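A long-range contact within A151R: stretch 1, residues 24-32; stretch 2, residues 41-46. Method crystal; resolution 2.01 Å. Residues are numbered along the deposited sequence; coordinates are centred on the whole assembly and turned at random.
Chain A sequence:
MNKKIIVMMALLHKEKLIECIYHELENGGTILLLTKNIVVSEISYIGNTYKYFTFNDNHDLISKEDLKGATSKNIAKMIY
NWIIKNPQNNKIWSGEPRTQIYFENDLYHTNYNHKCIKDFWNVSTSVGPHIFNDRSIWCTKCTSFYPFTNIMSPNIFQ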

# COMPACT_ATOMS: atom_id res chain seq x y z
N GLU A 24 0.22 -3.09 20.85
CA GLU A 24 -0.64 -4.17 21.41
C GLU A 24 -0.06 -4.64 22.75
O GLU A 24 -0.84 -4.71 23.73
N LEU A 25 1.27 -4.79 22.83
CA LEU A 25 1.97 -5.20 24.07
C LEU A 25 1.85 -4.10 25.13
O LEU A 25 1.67 -4.44 26.32
N GLU A 26 1.95 -2.82 24.72
CA GLU A 26 1.93 -1.66 25.65
C GLU A 26 0.51 -1.43 26.16
O GLU A 26 0.36 -0.82 27.24
N ASN A 27 -0.50 -1.93 25.44
CA ASN A 27 -1.93 -1.72 25.79
C ASN A 27 -2.43 -2.90 26.64
O ASN A 27 -2.84 -2.66 27.79
N GLY A 28 -2.38 -4.12 26.09
CA GLY A 28 -3.01 -5.31 26.69
C GLY A 28 -2.07 -6.02 27.64
O GLY A 28 -2.56 -6.84 28.45
N GLY A 29 -0.76 -5.90 27.40
CA GLY A 29 0.30 -6.44 28.27
C GLY A 29 0.46 -7.95 28.15
O GLY A 29 1.22 -8.52 28.94
N THR A 30 -0.20 -8.58 27.17
CA THR A 30 -0.15 -10.06 27.02
C THR A 30 -0.38 -10.46 25.56
O THR A 30 -1.29 -9.90 24.93
N ILE A 31 0.45 -11.38 25.06
CA ILE A 31 0.44 -11.86 23.65
C ILE A 31 0.67 -13.38 23.67
O ILE A 31 1.64 -13.82 24.33
N LEU A 32 -0.22 -14.12 23.02
CA LEU A 32 -0.07 -15.58 22.78
C LEU A 32 0.55 -15.80 21.39
O LEU A 32 0.12 -15.13 20.43
N SER A 41 3.69 -20.46 23.00
CA SER A 41 4.37 -19.51 23.93
C SER A 41 3.41 -18.41 24.38
O SER A 41 2.33 -18.25 23.76
N GLU A 42 3.85 -17.62 25.36
CA GLU A 42 3.09 -16.49 25.95
C GLU A 42 4.09 -15.46 26.48
O GLU A 42 5.05 -15.86 27.15
N ILE A 43 3.91 -14.20 26.11
CA ILE A 43 4.66 -13.06 26.71
C ILE A 43 3.66 -12.15 27.42
O ILE A 43 2.67 -11.74 26.79
N SER A 44 3.79 -12.06 28.74
CA SER A 44 2.85 -11.30 29.61
C SER A 44 3.64 -10.43 30.58
O SER A 44 4.66 -10.90 31.10
N TYR A 45 3.24 -9.17 30.73
CA TYR A 45 3.79 -8.23 31.73
C TYR A 45 3.20 -8.57 33.10
O TYR A 45 1.98 -8.44 33.25
N ILE A 46 4.00 -9.23 33.95
CA ILE A 46 3.65 -9.64 35.34
C ILE A 46 4.67 -9.00 36.29
O ILE A 46 5.87 -9.28 36.13

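The two stretches meet as neighbouring antiparallel strands, 30-32 against 41-46, so their side chains do not interdigitate as they would between two layers. They lie beside one another on the two faces of one sheet, T30, L32, E42 and S44 on one face and I31 and I43 on the other. The backbone sets this register: I31 N donates to I43 O at 2.8 Å, and I43 N donates to I31 O at 2.9 Å.

I43 has more of its surface covered by the other stretch than any other residue here, 66 Å². It is paired with I31, and both are buried with chi1 near m; chi2 is t in I31 but lies between wells, at 144°, in I43. The end of the I31 side chain leads away from strand 41-46, and its closest approach is I31 CB to I43 O, 4.2 Å. A β-branched residue suits an extended strand, and its hydrocarbon suits a buried face. From the end of the helix, L25 reaches the same residue: its CB points sideways, but the tip turns nearer. L25 CD2 passes 4.5 Å from I43 O, and the apolar contact is of L25 CD1 and CD2 with I43 CG2, at 4.5 and 4.6 Å.

On the other face L32, with 46 Å² covered, pairs with E42. The leucine takes the m, t rotamer, and its end comes nearer the neighbouring strand, so that L32 CD2 lies 3.7 Å from E42 CG. The glutamate is extended, with chi1 and chi2 both t. Its methylenes can therefore lie against leucine while its carboxylate reaches S44, an arrangement that suits a long side chain with an apolar stem and a polar end.

There a short polar chain forms. T30 (t) donates from OG1 to S44 OG at 2.8 Å, and S44 (m) donates from OG to E42 OE2, also at 2.8 Å. The small serine, buried on this face, thus serves as acceptor and donor at once, linking threonine to carboxylate. T30 OG1 itself stays 4.0 Å from E42 OE2, so the connection runs through serine.

At the margin G29 leaves the helix with positive phi, a conformation that favours glycine. The contact is through the backbone, with Y45 N donating to G29 O at 2.8 Å, while the tyrosine (chi1 t) leads its exposed ring away from the first stretch.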

# COMPACT_ATOMS: atom_id res chain seq x y z
CB GLU A 24 -0.76 -5.33 20.41
CG GLU A 24 -1.81 -5.09 19.33
CD GLU A 24 -3.23 -4.98 19.84
OE1 GLU A 24 -3.51 -5.50 20.94
OE2 GLU A 24 -4.06 -4.37 19.16
CB LEU A 25 3.44 -5.51 23.75
CG LEU A 25 3.84 -6.98 23.86
CD1 LEU A 25 5.35 -7.12 23.96
CD2 LEU A 25 3.17 -7.65 25.04
CB GLU A 26 2.47 -0.40 24.96
CG GLU A 26 3.96 -0.19 25.16
CD GLU A 26 4.40 0.01 26.61
OE1 GLU A 26 3.70 0.74 27.34
OE2 GLU A 26 5.44 -0.56 26.99
CB ASN A 27 -2.80 -1.54 24.53
CG ASN A 27 -2.53 -0.22 23.83
OD1 ASN A 27 -1.90 0.67 24.40
ND2 ASN A 27 -2.98 -0.11 22.60
CB THR A 30 -1.12 -10.75 27.99
OG1 THR A 30 -1.09 -12.16 27.72
CG2 THR A 30 -2.54 -10.25 27.87
CB ILE A 31 1.50 -11.14 22.80
CG1 ILE A 31 1.14 -9.66 22.60
CG2 ILE A 31 1.71 -11.85 21.48
CD1 ILE A 31 1.72 -9.05 21.34
CB LEU A 32 -1.45 -16.24 22.90
CG LEU A 32 -2.08 -16.20 24.29
CD1 LEU A 32 -3.49 -16.78 24.27
CD2 LEU A 32 -1.21 -16.94 25.30
CB SER A 41 5.62 -18.93 23.30
OG SER A 41 5.65 -19.18 21.91
CB GLU A 42 2.17 -16.99 27.07
CG GLU A 42 1.38 -15.87 27.75
CD GLU A 42 0.48 -16.32 28.89
OE1 GLU A 42 0.27 -17.53 29.03
OE2 GLU A 42 0.00 -15.45 29.65
CB ILE A 43 5.48 -12.31 25.64
CG1 ILE A 43 6.60 -13.20 25.09
CG2 ILE A 43 6.02 -11.01 26.20
CD1 ILE A 43 6.87 -13.01 23.62
CB SER A 44 1.92 -12.23 30.32
OG SER A 44 1.08 -12.89 29.40
CB TYR A 45 3.49 -6.79 31.33
CG TYR A 45 4.28 -5.76 32.10
CD1 TYR A 45 5.62 -5.54 31.83
CD2 TYR A 45 3.71 -5.05 33.15
CE1 TYR A 45 6.35 -4.61 32.53
CE2 TYR A 45 4.43 -4.11 33.86
CZ TYR A 45 5.76 -3.89 33.55
OH TYR A 45 6.48 -2.98 34.27
CB ILE A 46 3.62 -11.17 35.48
CG1 ILE A 46 3.12 -11.84 34.20
CG2 ILE A 46 2.82 -11.58 36.71
CD1 ILE A 46 2.26 -13.06 34.43